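Local structure of coenzyme F420-dependent N(5),N(10)-methenyltetrahydromethanopterin reductase-related protein (Desulfurobacterium thermolithotrophum DSM 11699, 6HUZ) at residues G141-H146 against E175-L180; L160-E165 against L194-V199; D226-K231 against M274-N279. The protein is a bacterial paralogue of [Fe]-hydrogenase that binds the iron-guanylylpyridinol cofactor and methenyl-tetrahydrofolate, and uses tetrahydrofolate derivatives as substrates. All coordinates share one frame; numbering follows the deposited sequence.

Contact 1 (G141-H146 against E175-L180). With EDO (1,2-ethanediol), chain F.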
loop_
_atom_site.group_PDB
_atom_site.type_symbol
_atom_site.label_atom_id
_atom_site.label_comp_id
_atom_site.label_asym_id
_atom_site.label_seq_id
_atom_site.Cartn_x
_atom_site.Cartn_y
_atom_site.Cartn_z
ATOM N N GLY A 141 25.355 19.695 4.670
ATOM C CA GLY A 141 24.404 18.998 3.825
ATOM C C GLY A 141 23.962 17.675 4.411
ATOM O O GLY A 141 24.680 17.058 5.190
ATOM N N PHE A 142 22.766 17.233 4.041
ATOM C CA PHE A 142 22.188 15.968 4.520
ATOM C C PHE A 142 21.731 15.133 3.368
ATOM O O PHE A 142 20.945 15.598 2.561
ATOM C CB PHE A 142 20.998 16.238 5.445
ATOM C CG PHE A 142 21.477 16.866 6.722
ATOM C CD1 PHE A 142 21.646 18.235 6.817
ATOM C CD2 PHE A 142 21.824 16.082 7.811
ATOM C CE1 PHE A 142 22.092 18.809 7.990
ATOM C CE2 PHE A 142 22.285 16.661 8.972
ATOM C CZ PHE A 142 22.421 18.019 9.054
ATOM N N SER A 143 22.215 13.901 3.279
ATOM C CA SER A 143 21.836 12.995 2.194
ATOM C C SER A 143 22.066 11.567 2.666
ATOM O O SER A 143 22.028 11.326 3.872
ATOM C CB SER A 143 22.654 13.300 0.946
ATOM O OG SER A 143 22.262 12.517 -0.167
ATOM N N THR A 144 22.278 10.616 1.745
ATOM C CA THR A 144 22.453 9.214 2.119
ATOM C C THR A 144 23.443 8.498 1.231
ATOM O O THR A 144 23.705 8.904 0.105
ATOM C CB THR A 144 21.087 8.372 1.955
ATOM O OG1 THR A 144 20.678 8.268 0.573
ATOM C CG2 THR A 144 19.904 8.923 2.758
ATOM N N MET A 145 23.976 7.390 1.752
ATOM C CA MET A 145 24.859 6.509 1.007
ATOM C C MET A 145 24.284 5.157 1.397
ATOM O O MET A 145 24.950 4.338 2.011
ATOM C CB MET A 145 26.342 6.690 1.380
ATOM C CG MET A 145 26.999 7.882 0.645
ATOM S SD MET A 145 27.115 7.779 -1.165
ATOM C CE MET A 145 28.350 6.598 -1.367
ATOM N N HIS A 146 22.993 4.951 1.042
ATOM C CA HIS A 146 22.266 3.739 1.369
ATOM C C HIS A 146 22.712 2.621 0.414
ATOM O O HIS A 146 22.468 2.706 -0.789
ATOM C CB HIS A 146 20.757 3.982 1.299
ATOM C CG HIS A 146 19.962 2.911 1.964
ATOM N ND1 HIS A 146 20.256 1.574 1.768
ATOM C CD2 HIS A 146 18.888 3.012 2.783
ATOM C CE1 HIS A 146 19.347 0.905 2.458
ATOM N NE2 HIS A 146 18.518 1.729 3.099
ATOM N N GLU A 175 26.681 20.364 -5.219
ATOM C CA GLU A 175 28.076 20.024 -5.030
ATOM C C GLU A 175 28.199 18.810 -4.118
ATOM O O GLU A 175 28.994 17.910 -4.384
ATOM C CB GLU A 175 28.839 21.209 -4.432
ATOM C CG GLU A 175 30.350 21.024 -4.496
ATOM C CD GLU A 175 31.208 22.175 -4.002
ATOM O OE1 GLU A 175 30.687 23.307 -3.876
ATOM O OE2 GLU A 175 32.412 21.940 -3.743
ATOM N N GLN A 176 27.413 18.782 -3.031
ATOM C CA GLN A 176 27.460 17.673 -2.088
ATOM C C GLN A 176 26.985 16.395 -2.770
ATOM O O GLN A 176 27.642 15.364 -2.639
ATOM C CB GLN A 176 26.638 18.013 -0.839
ATOM C CG GLN A 176 27.362 19.061 0.039
ATOM C CD GLN A 176 26.429 19.825 0.970
ATOM O OE1 GLN A 176 25.194 19.823 0.807
ATOM N NE2 GLN A 176 27.006 20.499 1.965
ATOM N N ILE A 177 25.874 16.456 -3.511
ATOM C CA ILE A 177 25.350 15.283 -4.221
ATOM C C ILE A 177 26.441 14.760 -5.204
ATOM O O ILE A 177 26.650 13.553 -5.297
ATOM C CB ILE A 177 24.036 15.634 -4.983
ATOM C CG1 ILE A 177 22.860 15.946 -4.031
ATOM C CG2 ILE A 177 23.647 14.498 -5.933
ATOM C CD1 ILE A 177 22.332 14.727 -3.272
ATOM N N GLU A 178 27.126 15.656 -5.925
ATOM C CA GLU A 178 28.183 15.244 -6.875
ATOM C C GLU A 178 29.272 14.457 -6.149
ATOM O O GLU A 178 29.775 13.475 -6.682
ATOM C CB GLU A 178 28.800 16.448 -7.599
ATOM C CG GLU A 178 27.899 17.065 -8.665
ATOM C CD GLU A 178 27.304 16.106 -9.681
ATOM O OE1 GLU A 178 28.065 15.310 -10.278
ATOM O OE2 GLU A 178 26.069 16.152 -9.882
ATOM N N LYS A 179 29.629 14.865 -4.931
ATOM C CA LYS A 179 30.661 14.154 -4.170
ATOM C C LYS A 179 30.201 12.724 -3.881
ATOM O O LYS A 179 30.987 11.802 -4.031
ATOM C CB LYS A 179 30.982 14.873 -2.854
ATOM C CG LYS A 179 31.787 16.148 -3.027
ATOM C CD LYS A 179 32.293 16.640 -1.701
ATOM C CE LYS A 179 32.658 18.105 -1.745
ATOM N NZ LYS A 179 33.321 18.542 -0.485
ATOM N N LEU A 180 28.917 12.544 -3.497
ATOM C CA LEU A 180 28.367 11.227 -3.188
ATOM C C LEU A 180 28.338 10.382 -4.438
ATOM O O LEU A 180 28.776 9.228 -4.411
ATOM C CB LEU A 180 26.967 11.371 -2.574
ATOM C CG LEU A 180 26.943 12.201 -1.284
ATOM C CD1 LEU A 180 25.569 12.184 -0.654
ATOM C CD2 LEU A 180 27.999 11.717 -0.298
HETATM C C1 EDO F . 30.868 11.638 -10.404
HETATM O O1 EDO F . 30.335 10.325 -10.594
HETATM C C2 EDO F . 29.851 12.495 -9.631
HETATM O O2 EDO F . 30.333 13.807 -9.365
#

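Contact 2 (L160-E165 against L194-V199)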
loop_
_atom_site.group_PDB
_atom_site.type_symbol
_atom_site.label_atom_id
_atom_site.label_comp_id
_atom_site.label_asym_id
_atom_site.label_seq_id
_atom_site.Cartn_x
_atom_site.Cartn_y
_atom_site.Cartn_z
ATOM N N LEU A 160 21.989 4.331 -2.961
ATOM C CA LEU A 160 20.809 5.156 -3.089
ATOM C C LEU A 160 21.217 6.446 -2.404
ATOM O O LEU A 160 21.614 6.412 -1.230
ATOM C CB LEU A 160 19.592 4.524 -2.404
ATOM C CG LEU A 160 19.212 3.134 -2.879
ATOM C CD1 LEU A 160 17.827 2.737 -2.314
ATOM C CD2 LEU A 160 19.190 3.051 -4.377
ATOM N N ILE A 161 21.146 7.568 -3.146
ATOM C CA ILE A 161 21.544 8.911 -2.712
ATOM C C ILE A 161 20.358 9.843 -2.688
ATOM O O ILE A 161 19.713 10.110 -3.718
ATOM C CB ILE A 161 22.707 9.460 -3.612
ATOM C CG1 ILE A 161 23.942 8.555 -3.513
ATOM C CG2 ILE A 161 23.093 10.910 -3.247
ATOM C CD1 ILE A 161 24.890 8.723 -4.707
ATOM N N ALA A 162 20.055 10.343 -1.503
ATOM C CA ALA A 162 18.886 11.216 -1.319
ATOM C C ALA A 162 19.036 12.587 -1.962
ATOM O O ALA A 162 20.045 13.238 -1.772
ATOM C CB ALA A 162 18.602 11.386 0.174
ATOM N N THR A 163 18.009 13.031 -2.693
ATOM C CA THR A 163 17.999 14.341 -3.335
ATOM C C THR A 163 16.915 15.211 -2.660
ATOM O O THR A 163 16.198 14.742 -1.780
ATOM C CB THR A 163 17.676 14.214 -4.833
ATOM O OG1 THR A 163 16.297 13.879 -4.977
ATOM C CG2 THR A 163 18.561 13.192 -5.542
ATOM N N ASN A 164 16.800 16.481 -3.101
ATOM C CA ASN A 164 15.812 17.422 -2.575
ATOM C C ASN A 164 14.444 17.246 -3.244
ATOM O O ASN A 164 13.509 17.972 -2.911
ATOM C CB ASN A 164 16.279 18.861 -2.805
ATOM C CG ASN A 164 17.597 19.182 -2.134
ATOM O OD1 ASN A 164 17.760 18.987 -0.927
ATOM N ND2 ASN A 164 18.576 19.681 -2.895
ATOM N N GLU A 165 14.316 16.313 -4.194
ATOM C CA GLU A 165 13.054 16.122 -4.872
ATOM C C GLU A 165 11.930 15.745 -3.899
ATOM O O GLU A 165 12.135 14.932 -2.990
ATOM C CB GLU A 165 13.207 15.102 -6.011
ATOM C CG GLU A 165 11.955 14.981 -6.867
ATOM C CD GLU A 165 12.212 14.270 -8.178
ATOM O OE1 GLU A 165 12.947 13.253 -8.173
ATOM O OE2 GLU A 165 11.675 14.730 -9.212
ATOM N N LEU A 194 17.505 9.357 -5.587
ATOM C CA LEU A 194 16.067 9.320 -5.308
ATOM C C LEU A 194 15.594 10.456 -4.419
ATOM O O LEU A 194 16.363 10.978 -3.626
ATOM C CB LEU A 194 15.712 8.015 -4.547
ATOM C CG LEU A 194 16.175 6.697 -5.141
ATOM C CD1 LEU A 194 15.623 5.557 -4.321
ATOM C CD2 LEU A 194 15.734 6.531 -6.551
ATOM N N PRO A 195 14.295 10.815 -4.497
ATOM C CA PRO A 195 13.777 11.819 -3.565
ATOM C C PRO A 195 14.104 11.266 -2.163
ATOM O O PRO A 195 13.979 10.055 -1.892
ATOM C CB PRO A 195 12.264 11.824 -3.834
ATOM C CG PRO A 195 12.103 11.243 -5.179
ATOM C CD PRO A 195 13.236 10.273 -5.367
ATOM N N ALA A 196 14.539 12.135 -1.273
ATOM C CA ALA A 196 14.931 11.717 0.074
ATOM C C ALA A 196 13.929 10.801 0.812
ATOM O O ALA A 196 14.336 9.832 1.460
ATOM C CB ALA A 196 15.243 12.946 0.911
ATOM N N GLU A 197 12.645 11.082 0.709
ATOM C CA GLU A 197 11.667 10.263 1.413
ATOM C C GLU A 197 11.550 8.824 0.883
ATOM O O GLU A 197 11.117 7.939 1.617
ATOM C CB GLU A 197 10.308 10.951 1.376
ATOM C CG GLU A 197 9.322 10.441 2.402
ATOM C CD GLU A 197 7.973 11.123 2.312
ATOM O OE1 GLU A 197 7.653 11.689 1.238
ATOM O OE2 GLU A 197 7.231 11.090 3.321
ATOM N N LEU A 198 11.952 8.595 -0.359
ATOM C CA LEU A 198 11.850 7.276 -0.991
ATOM C C LEU A 198 13.047 6.385 -0.793
ATOM O O LEU A 198 12.950 5.191 -1.104
ATOM C CB LEU A 198 11.575 7.464 -2.500
ATOM C CG LEU A 198 10.327 8.323 -2.838
ATOM C CD1 LEU A 198 9.986 8.266 -4.327
ATOM C CD2 LEU A 198 9.123 7.899 -2.051
ATOM N N VAL A 199 14.197 6.932 -0.312
ATOM C CA VAL A 199 15.388 6.107 -0.101
ATOM C C VAL A 199 15.040 4.948 0.859
ATOM O O VAL A 199 15.345 3.791 0.552
ATOM C CB VAL A 199 16.595 6.954 0.374
ATOM C CG1 VAL A 199 17.746 6.063 0.867
ATOM C CG2 VAL A 199 17.067 7.883 -0.757
HETATM O O HOH W 1 11.545 13.193 -0.585
#

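Contact 3 (D226-K231 against M274-N279). With GUE (5,10-Methenyltetrahydrofolate), chain C.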
loop_
_atom_site.group_PDB
_atom_site.type_symbol
_atom_site.label_atom_id
_atom_site.label_comp_id
_atom_site.label_asym_id
_atom_site.label_seq_id
_atom_site.Cartn_x
_atom_site.Cartn_y
_atom_site.Cartn_z
ATOM N N ASP A 226 -5.938 -4.533 -20.691
ATOM C CA ASP A 226 -6.153 -5.551 -21.731
ATOM C C ASP A 226 -7.349 -6.461 -21.620
ATOM O O ASP A 226 -7.862 -6.837 -22.652
ATOM C CB ASP A 226 -4.958 -6.502 -21.821
ATOM C CG ASP A 226 -3.627 -5.849 -22.067
ATOM O OD1 ASP A 226 -3.612 -4.703 -22.577
ATOM O OD2 ASP A 226 -2.594 -6.475 -21.741
ATOM N N ILE A 227 -7.747 -6.885 -20.414
ATOM C CA ILE A 227 -8.844 -7.830 -20.291
ATOM C C ILE A 227 -10.152 -7.192 -19.841
ATOM O O ILE A 227 -11.163 -7.416 -20.492
ATOM C CB ILE A 227 -8.383 -8.997 -19.369
ATOM C CG1 ILE A 227 -7.103 -9.669 -19.952
ATOM C CG2 ILE A 227 -9.489 -9.998 -19.225
ATOM C CD1 ILE A 227 -6.407 -10.667 -19.066
ATOM N N LEU A 228 -10.161 -6.416 -18.748
ATOM C CA LEU A 228 -11.411 -5.796 -18.313
ATOM C C LEU A 228 -11.806 -4.648 -19.240
ATOM O O LEU A 228 -12.997 -4.370 -19.397
ATOM C CB LEU A 228 -11.260 -5.248 -16.897
ATOM C CG LEU A 228 -11.029 -6.329 -15.842
ATOM C CD1 LEU A 228 -10.911 -5.700 -14.470
ATOM C CD2 LEU A 228 -12.176 -7.356 -15.889
ATOM N N LYS A 229 -10.807 -3.977 -19.831
ATOM C CA LYS A 229 -11.022 -2.826 -20.722
ATOM C C LYS A 229 -11.723 -1.672 -19.937
ATOM O O LYS A 229 -12.646 -1.011 -20.426
ATOM C CB LYS A 229 -11.744 -3.240 -22.012
ATOM C CG LYS A 229 -10.796 -3.983 -22.972
ATOM C CD LYS A 229 -11.534 -4.982 -23.863
ATOM C CE LYS A 229 -10.627 -5.641 -24.873
ATOM N NZ LYS A 229 -11.343 -6.693 -25.650
ATOM N N THR A 230 -11.252 -1.471 -18.691
ATOM C CA THR A 230 -11.770 -0.439 -17.772
ATOM C C THR A 230 -10.939 0.851 -17.910
ATOM O O THR A 230 -9.894 0.812 -18.554
ATOM C CB THR A 230 -11.864 -0.985 -16.324
ATOM O OG1 THR A 230 -12.615 -0.053 -15.544
ATOM C CG2 THR A 230 -10.503 -1.212 -15.674
ATOM N N LYS A 231 -11.400 1.981 -17.325
ATOM C CA LYS A 231 -10.714 3.290 -17.405
ATOM C C LYS A 231 -9.456 3.382 -16.521
ATOM O O LYS A 231 -9.422 2.829 -15.416
ATOM C CB LYS A 231 -11.656 4.419 -16.937
ATOM C CG LYS A 231 -12.771 4.793 -17.876
ATOM C CD LYS A 231 -13.684 5.840 -17.225
ATOM C CE LYS A 231 -15.113 5.794 -17.726
ATOM N NZ LYS A 231 -15.397 6.845 -18.741
ATOM N N MET A 274 -10.696 -12.663 -10.468
ATOM C CA MET A 274 -9.795 -11.742 -11.161
ATOM C C MET A 274 -8.626 -12.521 -11.778
ATOM O O MET A 274 -7.676 -11.915 -12.289
ATOM C CB MET A 274 -9.363 -10.620 -10.215
ATOM C CG MET A 274 -10.398 -9.500 -10.095
ATOM S SD MET A 274 -10.739 -8.599 -11.671
ATOM C CE MET A 274 -9.038 -7.938 -12.060
ATOM N N ILE A 275 -8.689 -13.884 -11.750
ATOM C CA ILE A 275 -7.663 -14.725 -12.378
ATOM C C ILE A 275 -8.247 -14.896 -13.793
ATOM O O ILE A 275 -8.965 -15.865 -14.065
ATOM C CB ILE A 275 -7.463 -16.071 -11.635
ATOM C CG1 ILE A 275 -6.907 -15.825 -10.223
ATOM C CG2 ILE A 275 -6.538 -17.007 -12.407
ATOM C CD1 ILE A 275 -7.003 -17.056 -9.297
ATOM N N LEU A 276 -7.986 -13.917 -14.671
ATOM C CA LEU A 276 -8.547 -13.908 -16.033
ATOM C C LEU A 276 -7.608 -14.417 -17.142
ATOM O O LEU A 276 -8.107 -14.891 -18.158
ATOM C CB LEU A 276 -9.094 -12.511 -16.346
ATOM C CG LEU A 276 -10.143 -12.009 -15.337
ATOM C CD1 LEU A 276 -10.382 -10.505 -15.473
ATOM C CD2 LEU A 276 -11.440 -12.764 -15.469
ATOM N N ASP A 277 -6.276 -14.347 -16.955
ATOM C CA ASP A 277 -5.307 -14.857 -17.942
ATOM C C ASP A 277 -4.132 -15.398 -17.153
ATOM O O ASP A 277 -3.177 -14.663 -16.871
ATOM C CB ASP A 277 -4.844 -13.765 -18.930
ATOM C CG ASP A 277 -3.920 -14.282 -20.032
ATOM O OD1 ASP A 277 -3.484 -15.455 -19.950
ATOM O OD2 ASP A 277 -3.635 -13.516 -20.974
ATOM N N LYS A 278 -4.205 -16.681 -16.781
ATOM C CA LYS A 278 -3.170 -17.332 -15.988
ATOM C C LYS A 278 -1.755 -17.045 -16.471
ATOM O O LYS A 278 -0.898 -16.739 -15.643
ATOM C CB LYS A 278 -3.409 -18.841 -15.916
ATOM C CG LYS A 278 -4.558 -19.221 -14.996
ATOM C CD LYS A 278 -5.072 -20.628 -15.299
ATOM C CE LYS A 278 -6.578 -20.756 -15.184
ATOM N NZ LYS A 278 -6.997 -21.334 -13.879
ATOM N N ASN A 279 -1.499 -17.138 -17.795
ATOM C CA ASN A 279 -0.154 -16.876 -18.313
ATOM C C ASN A 279 0.323 -15.445 -18.077
ATOM O O ASN A 279 1.516 -15.236 -17.848
ATOM C CB ASN A 279 -0.045 -17.228 -19.801
ATOM C CG ASN A 279 0.232 -18.696 -20.057
ATOM O OD1 ASN A 279 0.882 -19.389 -19.252
ATOM N ND2 ASN A 279 -0.251 -19.210 -21.187
HETATM N N1 GUE C . -13.785 -10.005 -9.502
HETATM C C2 GUE C . -13.983 -9.336 -8.334
HETATM N N3 GUE C . -14.524 -8.114 -8.274
HETATM C C4 GUE C . -14.933 -7.447 -9.339
HETATM C C6 GUE C . -15.538 -8.508 -12.953
HETATM C "C1'" GUE C . -15.647 -2.653 -15.644
HETATM C "C2'" GUE C . -14.846 -2.688 -14.495
HETATM C "C3'" GUE C . -14.645 -3.891 -13.812
HETATM C "C4'" GUE C . -15.260 -5.075 -14.252
HETATM C "C5'" GUE C . -16.084 -5.022 -15.388
HETATM O O4 GUE C . -15.445 -6.315 -9.206
HETATM C C4A GUE C . -14.785 -8.119 -10.648
HETATM N N5 GUE C . -15.079 -7.601 -11.910
HETATM C C7 GUE C . -14.377 -9.484 -13.102
HETATM N N8 GUE C . -14.002 -10.106 -11.836
HETATM C C8A GUE C . -14.173 -9.449 -10.662
HETATM N N2 GUE C . -13.570 -9.948 -7.197
HETATM C C9 GUE C . -15.452 -7.581 -14.176
HETATM N N10 GUE C . -15.149 -6.298 -13.546
HETATM C "C6'" GUE C . -16.265 -3.822 -16.075
HETATM C C11 GUE C . -15.874 -1.358 -16.394
HETATM O O11 GUE C . -15.121 -0.409 -16.234
HETATM N N GUE C . -16.929 -1.267 -17.213
HETATM C CA GUE C . -17.331 -0.007 -17.843
HETATM C C GUE C . -18.770 0.348 -17.524
HETATM O OX1 GUE C . -19.588 -0.572 -17.265
HETATM O OX2 GUE C . -19.121 1.548 -17.514
HETATM C CB GUE C . -17.082 -0.022 -19.355
HETATM C CG GUE C . -16.445 -1.320 -19.866
HETATM C CD GUE C . -16.333 -1.369 -21.385
HETATM O OE1 GUE C . -15.242 -1.757 -21.884
HETATM O OE2 GUE C . -17.332 -1.039 -22.079
HETATM C C1 GUE C . -14.875 -6.403 -12.301
#

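Contact 1 (G141-H146 against E175-L180)
In the Rossmann-like N-terminal domain, strand 141-144, outermost in the six-stranded parallel sheet of this chain, is covered by helix 174-186, and G141, S143 and M145 meet Q176, I177 and L180 there. The axes of the two short segments approach to 9.3 Å and run 33° apart, so strand and helix point roughly the same way. L180 gives the largest share of the contact. L180 CD1 comes to 3.4 Å from S143 OG, and L180 CB lies 3.9 Å from M145 SD. M145 reaches it because its chain bends at chi2 (-64°), which brings SD toward the helix; the two side chains cross obliquely. S143 puts OG anti to its backbone N, and this hydroxyl, with I177 CD1 at 3.8 Å on the helix, is hydrogen-bonded to A162 O of strand 158-163. The next residue, T144, turns its CB away from the helix, and its OG1 bonds to L160 O. At the start of the strand the Q176 amide lies against a bare backbone. Its OE1 accepts from T173 N and its NE2 donates to N110 O and D139 O, which fixes the amide's rotation. Thus held, the amide packs on G141 without bonding to it: OE1 stands 3.2 Å from G141 CA, where a side chain would collide with that oxygen.

Contact 2 (L160-E165 against L194-V199)
T163 turns OG1 into the crowded position between its own backbone N and carbonyl carbon (chi1 72°), which sets the hydroxyl beside L194 and P195; V199 sets CG2 anti to its carbonyl carbon, beside the backbone N, which brings that methyl against A162. The T163 hydroxyl accepts from E165 N at 3.2 Å, an ST turn that bends the chain as the strand ends, and OG1 also packs on P195 CA. The backbones pair as parallel strands. L194 N donates to I161 O, and L194 O takes T163 N at 2.8 Å, the donor tilted 24° from the carbonyl plane. Beyond P195, which brings no N-H, A196 N reaches T163 O at 3.1 Å in a more bent bond (139° at the hydrogen), so the pairing continues to where the chain turns into helix 196-203. Under that turn A162 CB rests on A196 CB at 3.8 Å and near V199 CG2. Back at the start of the segment, L160 CD1 meets L194 CD1 at 4.1 Å. At the other end E165 and P195 lie side by side, the carboxylate's OE1 3.7 Å from P195 CG. A water donates to E165 O and accepts from E197 N at 2.7 Å, bridging the exit of the strand to the backbone of E197. E197 itself bonds through its carboxylate to T316 and S317 of the second subunit. Strand 158-163, helix 174-186 and strand 190-195 form a beta-alpha-beta unit, and this parallel pairing is its closing step, just where the chain passes into helix 196-203.

Contact 3 (D226-K231 against M274-N279)
I227 and L276 face each other where helix 207-228 ends in a wider pi-type turn, their CA atoms 7.4 Å apart; K229 then has positive phi (62°). Opposite, 274-279 is a loop bent by an inverse gamma turn centred on I275. The I227 and L276 side chains slide past each other in opposite directions, I227 CG2 3.8 Å from L276 CB, and I227 CD1 abuts D277 CB at 3.5 Å. L228 splits its methyls: CD2 meets L276 CD1 at 3.6 Å and CD1 meets M274 CE at 3.8 Å, each pair of side chains crossing at about a right angle. M274 lays CG 3.5 Å from N1 of methenyltetrahydrofolate and SD near N8, both over the ring face; bends at chi2 and chi3 bring CE back to L228. An alanine at M274 would probably leave this pterin face and L228 CD1 without the thioether and CG that pack on them, opening a gap. T230 OG1 donates to O11 of the same ligand at 2.6 Å, and Y13 of the second subunit bonds to L228 O. Q281 ties M274 O to the N-H groups of L276 and D277. M274 and L276 pack back on V223 of helix 207-228, and I275 lies on helix 282-292.

Overall arrangement
Contacts 1 and 2 are neighbours, their centres 10 Å apart, and they interlock along the chain: strand 158-163 lies beside strand 141-144, and the helix of contact 1 leads on to the second strand of contact 2. H146 O and L160 N, 2.8 Å apart, probably form a hydrogen bond joining them. H146 touches the iron-guanylylpyridinol cofactor, and the L160 side chain is about 8 Å from it and about 7 Å from a methenyltetrahydrofolate. Contact 3 stands apart, its centre 43 Å from that of contact 1 and 35 Å from that of contact 2. It holds a methenyltetrahydrofolate that also bonds to G203 and K17 of the second subunit, so that site spans both chains.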